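Local coordinates for protein putative polyketide synthase (Brevibacillus brevis, PDB 6HP2) that is the O-methyltransferase domain of a trans-AT polyketide synthase, binds S-adenosyl-L-homocysteine, and probably acts in bacillaene synthesis, at residues 94-99 and 163-168; 120-125 and 146-151; 201-206 and 216-221. All blocks are in the same frame, centred on the assembly; numbering follows the deposited sequence.

Contact 1 of 3, residues 94-99 and 163-168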
ATOM      1  N   SER A  94       4.696   6.585  19.228  1.00 27.63           N
ATOM      2  CA  SER A  94       5.520   6.645  20.437  1.00 37.73           C
ATOM      3  C   SER A  94       5.798   5.257  20.993  1.00 36.97           C
ATOM      4  O   SER A  94       6.861   5.024  21.572  1.00 38.67           O
ATOM      5  CB  SER A  94       4.847   7.535  21.487  1.00 35.71           C
ATOM      6  OG  SER A  94       5.547   7.504  22.708  1.00 84.55           O
ATOM      7  N   ARG A  95       4.874   4.321  20.820  1.00 32.68           N
ATOM      8  CA  ARG A  95       5.057   2.947  21.282  1.00 37.03           C
ATOM      9  C   ARG A  95       5.920   2.121  20.325  1.00 35.02           C
ATOM     10  O   ARG A  95       6.547   1.148  20.735  1.00 53.31           O
ATOM     11  CB  ARG A  95       3.679   2.266  21.416  1.00 41.82           C
ATOM     12  CG  ARG A  95       3.706   0.839  21.895  1.00 68.77           C
ATOM     13  CD  ARG A  95       4.159   0.787  23.340  1.00106.91           C
ATOM     14  NE  ARG A  95       3.066   1.074  24.264  1.00106.01           N
ATOM     15  CZ  ARG A  95       3.208   1.179  25.579  1.00 87.11           C
ATOM     16  NH1 ARG A  95       4.405   1.065  26.139  1.00 45.57           N
ATOM     17  NH2 ARG A  95       2.154   1.417  26.332  1.00102.38           N
ATOM     18  N   VAL A  96       5.924   2.461  19.048  1.00 34.29           N
ATOM     19  CA  VAL A  96       6.662   1.688  18.059  1.00 28.18           C
ATOM     20  C   VAL A  96       8.164   1.915  18.220  1.00 35.39           C
ATOM     21  O   VAL A  96       8.638   3.045  18.399  1.00 35.38           O
ATOM     22  CB  VAL A  96       6.173   2.101  16.667  1.00 27.41           C
ATOM     23  CG1 VAL A  96       7.061   1.477  15.563  1.00 31.17           C
ATOM     24  CG2 VAL A  96       4.695   1.683  16.468  1.00 31.40           C
ATOM     25  N   GLN A  97       8.929   0.824  18.160  1.00 30.48           N
ATOM     26  CA  GLN A  97      10.372   0.914  18.077  1.00 27.66           C
ATOM     27  C   GLN A  97      10.943   0.490  16.730  1.00 28.84           C
ATOM     28  O   GLN A  97      12.024   0.986  16.359  1.00 28.81           O
ATOM     29  CB  GLN A  97      11.044   0.063  19.162  1.00 36.56           C
ATOM     30  CG  GLN A  97      10.524   0.346  20.557  1.00 63.80           C
ATOM     31  CD  GLN A  97      11.458   1.250  21.329  1.00 76.01           C
ATOM     32  OE1 GLN A  97      11.709   2.394  20.931  1.00 74.70           O
ATOM     33  NE2 GLN A  97      11.998   0.738  22.421  1.00 85.05           N
ATOM     34  N   LYS A  98      10.266  -0.411  16.002  1.00 26.37           N
ATOM     35  CA  LYS A  98      10.802  -1.029  14.799  1.00 28.59           C
ATOM     36  C   LYS A  98       9.678  -1.215  13.790  1.00 28.20           C
ATOM     37  O   LYS A  98       8.623  -1.769  14.106  1.00 29.80           O
ATOM     38  CB  LYS A  98      11.459  -2.383  15.065  1.00 36.56           C
ATOM     39  CG  LYS A  98      12.812  -2.275  15.876  1.00 40.34           C
ATOM     40  CD  LYS A  98      13.366  -3.637  16.171  1.00 65.65           C
ATOM     41  CE  LYS A  98      14.781  -3.514  16.756  1.00 92.90           C
ATOM     42  NZ  LYS A  98      15.287  -4.807  17.278  1.00107.69           N
ATOM     43  N   VAL A  99       9.953  -0.797  12.591  1.00 24.65           N
ATOM     44  CA  VAL A  99       9.013  -0.801  11.482  1.00 22.72           C
ATOM     45  C   VAL A  99       9.673  -1.514  10.314  1.00 24.45           C
ATOM     46  O   VAL A  99      10.847  -1.270   9.998  1.00 25.09           O
ATOM     47  CB  VAL A  99       8.599   0.636  11.064  1.00 25.30           C
ATOM     48  CG1 VAL A  99       7.729   0.564   9.778  1.00 24.56           C
ATOM     49  CG2 VAL A  99       7.822   1.319  12.238  1.00 28.29           C
ATOM     50  N   LEU A 163      12.325  -8.337  14.544  1.00 29.32           N
ATOM     51  CA  LEU A 163      10.948  -8.374  15.016  1.00 31.27           C
ATOM     52  C   LEU A 163      10.435  -6.952  15.024  1.00 30.76           C
ATOM     53  O   LEU A 163      11.175  -6.032  15.392  1.00 36.60           O
ATOM     54  CB  LEU A 163      10.842  -8.980  16.406  1.00 46.31           C
ATOM     55  CG  LEU A 163      10.819 -10.507  16.533  1.00 72.92           C
ATOM     56  CD1 LEU A 163       9.477 -11.054  16.070  1.00 95.04           C
ATOM     57  CD2 LEU A 163      11.934 -11.148  15.756  1.00 96.64           C
ATOM     58  N   TYR A 164       9.205  -6.771  14.563  1.00 26.64           N
ATOM     59  CA  TYR A 164       8.659  -5.440  14.275  1.00 29.04           C
ATOM     60  C   TYR A 164       7.353  -5.164  15.010  1.00 32.36           C
ATOM     61  O   TYR A 164       6.506  -6.031  15.151  1.00 32.70           O
ATOM     62  CB  TYR A 164       8.442  -5.224  12.768  1.00 27.93           C
ATOM     63  CG  TYR A 164       9.720  -5.470  11.992  1.00 26.78           C
ATOM     64  CD1 TYR A 164      10.676  -4.482  11.876  1.00 31.29           C
ATOM     65  CD2 TYR A 164       9.995  -6.736  11.437  1.00 27.54           C
ATOM     66  CE1 TYR A 164      11.871  -4.717  11.187  1.00 26.71           C
ATOM     67  CE2 TYR A 164      11.209  -6.960  10.706  1.00 27.53           C
ATOM     68  CZ  TYR A 164      12.115  -5.968  10.613  1.00 31.05           C
ATOM     69  OH  TYR A 164      13.309  -6.222   9.944  1.00 32.07           O
ATOM     70  N   ASP A 165       7.177  -3.916  15.425  1.00 25.80           N
ATOM     71  CA  ASP A 165       5.913  -3.470  15.971  1.00 28.46           C
ATOM     72  C   ASP A 165       4.926  -3.113  14.875  1.00 31.97           C
ATOM     73  O   ASP A 165       3.713  -3.143  15.094  1.00 27.49           O
ATOM     74  CB  ASP A 165       6.176  -2.266  16.865  1.00 34.24           C
ATOM     75  CG  ASP A 165       7.235  -2.552  17.889  1.00 41.70           C
ATOM     76  OD1 ASP A 165       7.046  -3.541  18.648  1.00 36.60           O
ATOM     77  OD2 ASP A 165       8.302  -1.841  17.876  1.00 38.22           O
ATOM     78  N   MET A 166       5.415  -2.733  13.703  1.00 25.91           N
ATOM     79  CA  MET A 166       4.541  -2.392  12.596  1.00 25.27           C
ATOM     80  C   MET A 166       5.150  -2.914  11.316  1.00 24.22           C
ATOM     81  O   MET A 166       6.359  -2.736  11.095  1.00 22.89           O
ATOM     82  CB  MET A 166       4.375  -0.875  12.548  1.00 26.59           C
ATOM     83  CG  MET A 166       3.425  -0.394  11.457  1.00 35.37           C
ATOM     84  SD  MET A 166       3.418   1.432  11.408  1.00 43.72           S
ATOM     85  CE  MET A 166       2.705   1.783  12.982  1.00 44.91           C
ATOM     86  N   ILE A 167       4.322  -3.575  10.487  1.00 19.66           N
ATOM     87  CA  ILE A 167       4.763  -4.095   9.211  1.00 27.34           C
ATOM     88  C   ILE A 167       3.832  -3.515   8.141  1.00 27.46           C
ATOM     89  O   ILE A 167       2.598  -3.572   8.276  1.00 23.58           O
ATOM     90  CB  ILE A 167       4.754  -5.636   9.195  1.00 27.21           C
ATOM     91  CG1 ILE A 167       5.726  -6.165  10.195  1.00 25.39           C
ATOM     92  CG2 ILE A 167       5.056  -6.161   7.771  1.00 27.37           C
ATOM     93  CD1 ILE A 167       5.908  -7.689  10.295  1.00 27.32           C
ATOM     94  N   VAL A 168       4.424  -2.946   7.088  1.00 21.83           N
ATOM     95  CA  VAL A 168       3.707  -2.109   6.153  1.00 22.74           C
ATOM     96  C   VAL A 168       3.887  -2.707   4.768  1.00 25.37           C
ATOM     97  O   VAL A 168       5.029  -2.977   4.349  1.00 23.84           O
ATOM     98  CB  VAL A 168       4.215  -0.658   6.216  1.00 25.53           C
ATOM     99  CG1 VAL A 168       3.525   0.170   5.128  1.00 26.22           C
ATOM    100  CG2 VAL A 168       3.963  -0.085   7.546  1.00 30.09           C
TER

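Contact 2 of 3, residues 120-125 and 146-151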
ATOM      1  N   ILE A 120      12.710   5.629  16.122  1.00 33.67           N
ATOM      2  CA  ILE A 120      12.331   4.413  15.444  1.00 28.57           C
ATOM      3  C   ILE A 120      13.455   3.955  14.508  1.00 31.00           C
ATOM      4  O   ILE A 120      14.128   4.758  13.887  1.00 34.00           O
ATOM      5  CB  ILE A 120      11.027   4.637  14.662  1.00 28.73           C
ATOM      6  CG1 ILE A 120       9.890   5.006  15.635  1.00 33.99           C
ATOM      7  CG2 ILE A 120      10.676   3.339  13.874  1.00 35.36           C
ATOM      8  CD1 ILE A 120       8.518   5.048  14.975  1.00 33.70           C
ATOM      9  N   LYS A 121      13.611   2.650  14.371  1.00 29.61           N
ATOM     10  CA  LYS A 121      14.462   2.031  13.363  1.00 31.50           C
ATOM     11  C   LYS A 121      13.567   1.412  12.313  1.00 29.43           C
ATOM     12  O   LYS A 121      12.592   0.718  12.640  1.00 27.95           O
ATOM     13  CB  LYS A 121      15.380   0.970  13.978  1.00 41.96           C
ATOM     14  CG  LYS A 121      16.390   1.577  14.976  1.00 57.53           C
ATOM     15  CD  LYS A 121      17.304   0.514  15.552  1.00 69.67           C
ATOM     16  CE  LYS A 121      18.295   1.131  16.542  1.00 85.74           C
ATOM     17  NZ  LYS A 121      19.217   0.110  17.107  1.00 98.14           N
ATOM     18  N   THR A 122      13.864   1.719  11.055  1.00 28.09           N
ATOM     19  CA  THR A 122      13.055   1.256   9.940  1.00 29.51           C
ATOM     20  C   THR A 122      13.870   0.382   8.997  1.00 31.51           C
ATOM     21  O   THR A 122      15.035   0.690   8.699  1.00 33.88           O
ATOM     22  CB  THR A 122      12.473   2.438   9.145  1.00 28.04           C
ATOM     23  OG1 THR A 122      13.517   3.265   8.625  1.00 30.54           O
ATOM     24  CG2 THR A 122      11.533   3.248   9.969  1.00 29.65           C
ATOM     25  N   HIS A 123      13.249  -0.710   8.552  1.00 29.72           N
ATOM     26  CA  HIS A 123      13.811  -1.609   7.559  1.00 33.23           C
ATOM     27  C   HIS A 123      12.876  -1.654   6.349  1.00 30.36           C
ATOM     28  O   HIS A 123      11.657  -1.657   6.516  1.00 25.17           O
ATOM     29  CB  HIS A 123      13.936  -3.035   8.089  1.00 27.05           C
ATOM     30  CG  HIS A 123      15.050  -3.239   9.051  1.00 34.65           C
ATOM     31  ND1 HIS A 123      15.167  -4.396   9.802  1.00 39.52           N
ATOM     32  CD2 HIS A 123      16.113  -2.459   9.369  1.00 42.01           C
ATOM     33  CE1 HIS A 123      16.264  -4.314  10.535  1.00 47.07           C
ATOM     34  NE2 HIS A 123      16.854  -3.154  10.288  1.00 43.95           N
ATOM     35  N   GLY A 124      13.451  -1.639   5.148  1.00 24.54           N
ATOM     36  CA  GLY A 124      12.714  -1.935   3.919  1.00 25.71           C
ATOM     37  C   GLY A 124      13.306  -3.087   3.127  1.00 24.88           C
ATOM     38  O   GLY A 124      14.520  -3.305   3.122  1.00 25.87           O
ATOM     39  N   PHE A 125      12.416  -3.853   2.477  1.00 25.47           N
ATOM     40  CA  PHE A 125      12.763  -4.854   1.491  1.00 28.99           C
ATOM     41  C   PHE A 125      12.184  -4.341   0.168  1.00 30.02           C
ATOM     42  O   PHE A 125      11.011  -3.924   0.119  1.00 23.52           O
ATOM     43  CB  PHE A 125      12.162  -6.226   1.761  1.00 26.83           C
ATOM     44  CG  PHE A 125      12.955  -7.137   2.643  1.00 28.14           C
ATOM     45  CD1 PHE A 125      13.870  -6.664   3.558  1.00 24.80           C
ATOM     46  CD2 PHE A 125      12.805  -8.519   2.506  1.00 29.61           C
ATOM     47  CE1 PHE A 125      14.567  -7.495   4.313  1.00 29.52           C
ATOM     48  CE2 PHE A 125      13.516  -9.373   3.298  1.00 32.44           C
ATOM     49  CZ  PHE A 125      14.411  -8.853   4.195  1.00 25.87           C
ATOM     50  N   ALA A 146      22.044   5.116  10.498  1.00 48.57           N
ATOM     51  CA  ALA A 146      22.066   4.375  11.751  1.00 53.89           C
ATOM     52  C   ALA A 146      20.692   3.873  12.145  1.00 51.05           C
ATOM     53  O   ALA A 146      20.577   3.037  13.054  1.00 48.35           O
ATOM     54  CB  ALA A 146      22.622   5.229  12.908  1.00 44.28           C
ATOM     55  N   ARG A 147      19.652   4.343  11.482  1.00 35.21           N
ATOM     56  CA  ARG A 147      18.295   3.930  11.859  1.00 41.92           C
ATOM     57  C   ARG A 147      17.418   3.460  10.710  1.00 42.37           C
ATOM     58  O   ARG A 147      16.326   2.944  10.953  1.00 40.15           O
ATOM     59  CB  ARG A 147      17.580   5.074  12.562  1.00 33.82           C
ATOM     60  CG  ARG A 147      18.167   5.367  13.922  1.00 42.94           C
ATOM     61  CD  ARG A 147      17.357   6.411  14.632  1.00 53.89           C
ATOM     62  NE  ARG A 147      17.348   7.701  13.946  1.00 49.48           N
ATOM     63  CZ  ARG A 147      16.327   8.198  13.262  1.00 40.49           C
ATOM     64  NH1 ARG A 147      15.159   7.509  13.162  1.00 46.11           N
ATOM     65  NH2 ARG A 147      16.432   9.424  12.740  1.00 35.89           N
ATOM     66  N   ALA A 148      17.851   3.604   9.484  1.00 29.86           N
ATOM     67  CA  ALA A 148      17.043   3.184   8.330  1.00 28.04           C
ATOM     68  C   ALA A 148      17.949   2.425   7.391  1.00 31.63           C
ATOM     69  O   ALA A 148      19.096   2.843   7.191  1.00 30.23           O
ATOM     70  CB  ALA A 148      16.444   4.358   7.616  1.00 33.75           C
ATOM     71  N   LYS A 149      17.455   1.291   6.874  1.00 27.36           N
ATOM     72  CA  LYS A 149      18.259   0.484   5.981  1.00 28.04           C
ATOM     73  C   LYS A 149      17.320  -0.247   5.026  1.00 26.05           C
ATOM     74  O   LYS A 149      16.281  -0.782   5.445  1.00 29.31           O
ATOM     75  CB  LYS A 149      19.127  -0.516   6.725  1.00 37.91           C
ATOM     76  CG  LYS A 149      20.145  -1.223   5.821  1.00 48.21           C
ATOM     77  CD  LYS A 149      21.021  -2.187   6.610  1.00 67.98           C
ATOM     78  CE  LYS A 149      22.144  -2.755   5.746  1.00 92.19           C
ATOM     79  NZ  LYS A 149      23.093  -3.598   6.529  1.00110.78           N
ATOM     80  N   ILE A 150      17.703  -0.298   3.749  1.00 27.19           N
ATOM     81  CA  ILE A 150      16.892  -0.991   2.746  1.00 24.98           C
ATOM     82  C   ILE A 150      17.680  -2.151   2.163  1.00 30.11           C
ATOM     83  O   ILE A 150      18.874  -2.016   1.869  1.00 28.49           O
ATOM     84  CB  ILE A 150      16.441  -0.028   1.636  1.00 28.53           C
ATOM     85  CG1 ILE A 150      15.440   0.954   2.247  1.00 26.38           C
ATOM     86  CG2 ILE A 150      15.835  -0.807   0.474  1.00 27.61           C
ATOM     87  CD1 ILE A 150      15.193   2.192   1.396  1.00 32.57           C
ATOM     88  N   PHE A 151      17.019  -3.287   2.005  1.00 24.76           N
ATOM     89  CA  PHE A 151      17.655  -4.519   1.525  1.00 29.29           C
ATOM     90  C   PHE A 151      17.034  -4.921   0.176  1.00 30.40           C
ATOM     91  O   PHE A 151      15.837  -4.821  -0.001  1.00 27.90           O
ATOM     92  CB  PHE A 151      17.461  -5.697   2.504  1.00 30.12           C
ATOM     93  CG  PHE A 151      17.879  -5.407   3.907  1.00 27.84           C
ATOM     94  CD1 PHE A 151      16.977  -4.877   4.801  1.00 37.10           C
ATOM     95  CD2 PHE A 151      19.141  -5.719   4.340  1.00 39.07           C
ATOM     96  CE1 PHE A 151      17.344  -4.604   6.113  1.00 35.84           C
ATOM     97  CE2 PHE A 151      19.536  -5.456   5.662  1.00 41.52           C
ATOM     98  CZ  PHE A 151      18.611  -4.912   6.557  1.00 35.06           C
TER

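Contact 3 of 3, residues 201-206 and 216-221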
ATOM      1  N   TYR A 201      -5.365  -5.289  -3.088  1.00 24.20           N
ATOM      2  CA  TYR A 201      -6.580  -5.662  -3.812  1.00 26.68           C
ATOM      3  C   TYR A 201      -7.285  -6.915  -3.296  1.00 27.62           C
ATOM      4  O   TYR A 201      -6.664  -7.893  -2.854  1.00 23.58           O
ATOM      5  CB  TYR A 201      -6.249  -5.854  -5.283  1.00 28.07           C
ATOM      6  CG  TYR A 201      -6.006  -4.606  -6.042  1.00 26.79           C
ATOM      7  CD1 TYR A 201      -7.059  -3.735  -6.325  1.00 27.31           C
ATOM      8  CD2 TYR A 201      -4.724  -4.279  -6.551  1.00 30.73           C
ATOM      9  CE1 TYR A 201      -6.849  -2.610  -7.071  1.00 29.08           C
ATOM     10  CE2 TYR A 201      -4.548  -3.130  -7.316  1.00 33.37           C
ATOM     11  CZ  TYR A 201      -5.589  -2.290  -7.537  1.00 30.57           C
ATOM     12  OH  TYR A 201      -5.440  -1.115  -8.298  1.00 33.60           O
ATOM     13  N   ILE A 202      -8.602  -6.869  -3.363  1.00 27.27           N
ATOM     14  CA  ILE A 202      -9.463  -8.029  -3.133  1.00 22.54           C
ATOM     15  C   ILE A 202     -10.221  -8.328  -4.437  1.00 22.24           C
ATOM     16  O   ILE A 202     -10.812  -7.417  -5.048  1.00 28.31           O
ATOM     17  CB  ILE A 202     -10.459  -7.764  -2.001  1.00 21.35           C
ATOM     18  CG1 ILE A 202      -9.730  -7.421  -0.707  1.00 27.77           C
ATOM     19  CG2 ILE A 202     -11.438  -8.936  -1.824  1.00 28.11           C
ATOM     20  CD1 ILE A 202     -10.715  -6.927   0.384  1.00 32.91           C
ATOM     21  N   ALA A 203     -10.267  -9.599  -4.828  1.00 22.42           N
ATOM     22  CA  ALA A 203     -11.002  -9.975  -6.024  1.00 22.24           C
ATOM     23  C   ALA A 203     -12.428 -10.322  -5.590  1.00 26.65           C
ATOM     24  O   ALA A 203     -12.622 -11.102  -4.653  1.00 27.85           O
ATOM     25  CB  ALA A 203     -10.323 -11.142  -6.731  1.00 31.79           C
ATOM     26  N   ASN A 204     -13.422  -9.740  -6.259  1.00 28.54           N
ATOM     27  CA  ASN A 204     -14.838  -9.966  -5.943  1.00 28.91           C
ATOM     28  C   ASN A 204     -15.461 -11.074  -6.761  1.00 31.31           C
ATOM     29  O   ASN A 204     -16.678 -11.114  -6.942  1.00 38.14           O
ATOM     30  CB  ASN A 204     -15.596  -8.662  -6.119  1.00 27.44           C
ATOM     31  CG  ASN A 204     -15.099  -7.623  -5.167  1.00 24.59           C
ATOM     32  OD1 ASN A 204     -14.927  -7.940  -3.960  1.00 29.08           O
ATOM     33  ND2 ASN A 204     -14.731  -6.444  -5.663  1.00 24.97           N
ATOM     34  N   THR A 205     -14.652 -12.014  -7.188  1.00 32.97           N
ATOM     35  CA  THR A 205     -15.019 -13.101  -8.059  1.00 37.89           C
ATOM     36  C   THR A 205     -14.914 -14.418  -7.306  1.00 30.90           C
ATOM     37  O   THR A 205     -14.355 -14.524  -6.214  1.00 32.15           O
ATOM     38  CB  THR A 205     -14.093 -13.085  -9.282  1.00 36.95           C
ATOM     39  OG1 THR A 205     -12.750 -12.883  -8.816  1.00 36.92           O
ATOM     40  CG2 THR A 205     -14.454 -11.970 -10.194  1.00 40.09           C
ATOM     41  N   ARG A 206     -15.465 -15.456  -7.905  1.00 29.64           N
ATOM     42  CA  ARG A 206     -15.418 -16.763  -7.273  1.00 37.29           C
ATOM     43  C   ARG A 206     -13.999 -17.308  -7.214  1.00 34.54           C
ATOM     44  O   ARG A 206     -13.652 -17.994  -6.251  1.00 40.15           O
ATOM     45  CB  ARG A 206     -16.319 -17.734  -8.026  1.00 40.92           C
ATOM     46  CG  ARG A 206     -17.793 -17.491  -7.774  1.00 63.38           C
ATOM     47  CD  ARG A 206     -18.616 -18.608  -8.386  1.00 91.14           C
ATOM     48  NE  ARG A 206     -20.045 -18.424  -8.185  1.00108.81           N
ATOM     49  CZ  ARG A 206     -20.969 -19.219  -8.713  1.00116.19           C
ATOM     50  NH1 ARG A 206     -20.600 -20.239  -9.479  1.00 91.71           N
ATOM     51  NH2 ARG A 206     -22.257 -18.990  -8.482  1.00135.74           N
ATOM     52  N   VAL A 216       0.810 -10.610 -11.502  1.00 30.95           N
ATOM     53  CA  VAL A 216      -0.216 -10.091 -10.604  1.00 32.22           C
ATOM     54  C   VAL A 216      -1.107 -11.242 -10.189  1.00 31.03           C
ATOM     55  O   VAL A 216      -1.623 -11.970 -11.053  1.00 33.63           O
ATOM     56  CB  VAL A 216      -1.018  -8.967 -11.302  1.00 33.05           C
ATOM     57  CG1 VAL A 216      -2.228  -8.580 -10.515  1.00 39.26           C
ATOM     58  CG2 VAL A 216      -0.134  -7.713 -11.430  1.00 44.25           C
ATOM     59  N   SER A 217      -1.388 -11.329  -8.883  1.00 26.73           N
ATOM     60  CA  SER A 217      -2.264 -12.347  -8.342  1.00 35.26           C
ATOM     61  C   SER A 217      -3.067 -11.702  -7.216  1.00 24.43           C
ATOM     62  O   SER A 217      -2.492 -11.210  -6.217  1.00 25.53           O
ATOM     63  CB  SER A 217      -1.451 -13.560  -7.806  1.00 38.74           C
ATOM     64  OG  SER A 217      -0.358 -13.143  -7.040  1.00 63.86           O
ATOM     65  N   ILE A 218      -4.403 -11.754  -7.354  1.00 27.62           N
ATOM     66  CA  ILE A 218      -5.262 -11.071  -6.391  1.00 24.19           C
ATOM     67  C   ILE A 218      -6.181 -12.095  -5.755  1.00 22.13           C
ATOM     68  O   ILE A 218      -7.007 -12.652  -6.451  1.00 24.87           O
ATOM     69  CB  ILE A 218      -6.052  -9.937  -7.049  1.00 22.64           C
ATOM     70  CG1 ILE A 218      -5.087  -8.902  -7.621  1.00 31.41           C
ATOM     71  CG2 ILE A 218      -7.051  -9.324  -6.107  1.00 23.43           C
ATOM     72  CD1 ILE A 218      -5.775  -7.866  -8.526  1.00 28.45           C
ATOM     73  N   PRO A 219      -6.078 -12.342  -4.454  1.00 22.88           N
ATOM     74  CA  PRO A 219      -6.931 -13.348  -3.808  1.00 26.75           C
ATOM     75  C   PRO A 219      -8.357 -12.873  -3.700  1.00 24.68           C
ATOM     76  O   PRO A 219      -8.624 -11.676  -3.616  1.00 25.17           O
ATOM     77  CB  PRO A 219      -6.308 -13.501  -2.396  1.00 28.31           C
ATOM     78  CG  PRO A 219      -4.900 -12.907  -2.538  1.00 30.33           C
ATOM     79  CD  PRO A 219      -5.043 -11.810  -3.521  1.00 24.88           C
ATOM     80  N   THR A 220      -9.280 -13.843  -3.713  1.00 28.88           N
ATOM     81  CA  THR A 220     -10.669 -13.559  -3.466  1.00 26.66           C
ATOM     82  C   THR A 220     -10.910 -13.186  -2.006  1.00 31.42           C
ATOM     83  O   THR A 220     -10.063 -13.362  -1.132  1.00 29.68           O
ATOM     84  CB  THR A 220     -11.516 -14.798  -3.783  1.00 28.85           C
ATOM     85  OG1 THR A 220     -11.158 -15.832  -2.852  1.00 27.84           O
ATOM     86  CG2 THR A 220     -11.265 -15.302  -5.215  1.00 27.99           C
ATOM     87  N   VAL A 221     -12.148 -12.770  -1.727  1.00 28.85           N
ATOM     88  CA  VAL A 221     -12.574 -12.543  -0.338  1.00 26.06           C
ATOM     89  C   VAL A 221     -12.270 -13.769   0.516  1.00 28.56           C
ATOM     90  O   VAL A 221     -11.643 -13.680   1.562  1.00 25.47           O
ATOM     91  CB  VAL A 221     -14.077 -12.213  -0.300  1.00 31.57           C
ATOM     92  CG1 VAL A 221     -14.606 -12.228   1.132  1.00 35.57           C
ATOM     93  CG2 VAL A 221     -14.328 -10.863  -0.994  1.00 46.26           C
TER
HETATM   94  O   HOH W   1     -14.710 -13.112  -3.674  1.00 34.22           O
HETATM   95  O   HOH W   2     -12.094 -18.367  -3.381  1.00 46.00           O

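Contact 1 of 3, residues 94-99 and 163-168
Asp165 turns its carboxylate onto the backbone of residues 97 and 98. One oxygen, OD2, takes both N-H groups there: Gln97 N lies 2.8 Å from Asp165 OD2 and Lys98 N 3.1 Å from the same atom. The two donors come from opposite faces of the carboxylate plane, both on the anti side of OD2. Asp165 CG stands anti to its own carbonyl carbon (chi1 -53°), which places it beside the backbone N, on the side where Gln97 N and Lys98 N lie. The other oxygen, OD1, is hydrogen-bonded to Asn191, so both ends of the carboxylate have partners, which restrains its rotation. The backbone answers in the other direction. Asp165 N gives a 2.9 Å bond to Lys98 O, and Met166 N adds a weak one to that oxygen. This is where parallel strands 98-101 and 164-170 meet in the central sheet of the Rossmann-like methyltransferase fold. The chain turns a corner at Asp165, and Val99 pairs with Met166 just beyond it. The two side chains run alongside each other in the same direction, with Val99 CG2 4.1 Å from Met166 CB. The methionine chain is extended to SD and bends only at chi3 (-66°), and its CE meets Val96 CG2 at 4.0 Å. Phe88 of helix 70-88 also packs on Met166. Tyr164 sets CD1 3.5 Å from Val99 C, and its hydroxyl bonds to His123. Lys98 runs extended past Leu163, with CD 3.3 Å from Leu163 O, and its NZ forms a salt bridge with Asp162.

Contact 2 of 3, residues 120-125 and 146-151
Gly124 O accepts the shortest polar bond of this contact, 2.7 Å from Phe151 N. Three more backbone bonds join the strands: Thr122 N to Arg147 O, Lys149 N to Thr122 O, and Gly124 N to Lys149 O. The strands run parallel, 14° apart, and belong to the beta-alpha-beta unit in which helix 129-141 connects them. At the start of the pair, Arg147 NH1 bonds to Ile120 O at 3.0 Å. That oxygen lies in the guanidinium plane. On one face of the sheet, Thr122 OG1 sits 3.3 Å from Ala148 CB. Thr122 OG1 stands between the backbone N and the carbonyl carbon (chi1 60°). Helix 108-116 takes a bond from each of these side chains, Arg147 NH1 to Ala114 O and Thr122 OG1 to Val110 O. The other face carries His123, Phe125 and Phe151, an aromatic cluster. Phe151 turns its edge to the face of His123 in a T-shaped pair, planes at 88°, with Phe151 CE1 4.0 Å from His123 CG. Phe151 CD1 is 3.6 Å from Phe125 CE1, the two rings oblique. Phe125 also touches Ser155, which binds S-adenosyl-L-homocysteine. His123 ND1 is already engaged by Tyr164, which restrains the turn of the imidazole. With the edge of Phe151 over one face, the imidazole sits in a mixed polar and aromatic setting within the sheet.

Contact 3 of 3, residues 201-206 and 216-221
Tyr201 meets Ile218 with its CB, 3.7 Å from Ile218 CG2, while CD1 of the isoleucine comes obliquely to the ring. Its hydroxyl is hydrogen-bonded to Gln275. Ile202 sends CG2, anti to its backbone N, against Val221 CG2 at 3.6 Å. Ala203 CB also meets the methyl that touches Tyr201, 3.8 Å from Ile218 CG2. Ala203 N gives a fairly straight bond to Pro219 O, 2.9 Å long, and Ala203 O takes a weak one from Val221 N. The backbones form a single bridge here, Ala203 with Thr220. It ties the end of strand 194-203, in the main sheet, to the link between strand 216-218 and helix 221-230. Thr220 is the N-cap of that helix, and its OG1 caps a backbone N in the first turn. Asn204 ND2 is hydrogen-bonded to Ser285 OG and Gly282 O. At Thr205 the carbonyl O lies 3.3 Å from Thr220 CG2. One water joins Thr205 O and Ala203 O, donating to both, and accepts from Val221 N. Arg206 O receives a bond from a second water, which also lies 2.8 Å from Thr220 OG1.

In the fold
Contacts 1 and 2 are neighbours in the main sheet, through adjacent strands 98-101 and 121-126, and contact 2 is nested in the loop closed by contact 1. They touch directly, sharing a side-chain bond and a backbone bond from His123 N to Val99 O. Both are partly buried. Contact 3 is a buried contact, about 28 Å from contact 1 between centres. It touches neither, but reaches the same sheet through strand 194-203, next to 164-170; it lies on the other side of the chain's centre from contact 2. Contact 2 rests on regular parallel pairing and aromatic rings, with Phe125 near the bound ligand. Contact 1 uses a carboxylate at a strand corner. Contact 3 relies on aliphatic packing, one bridge and two waters.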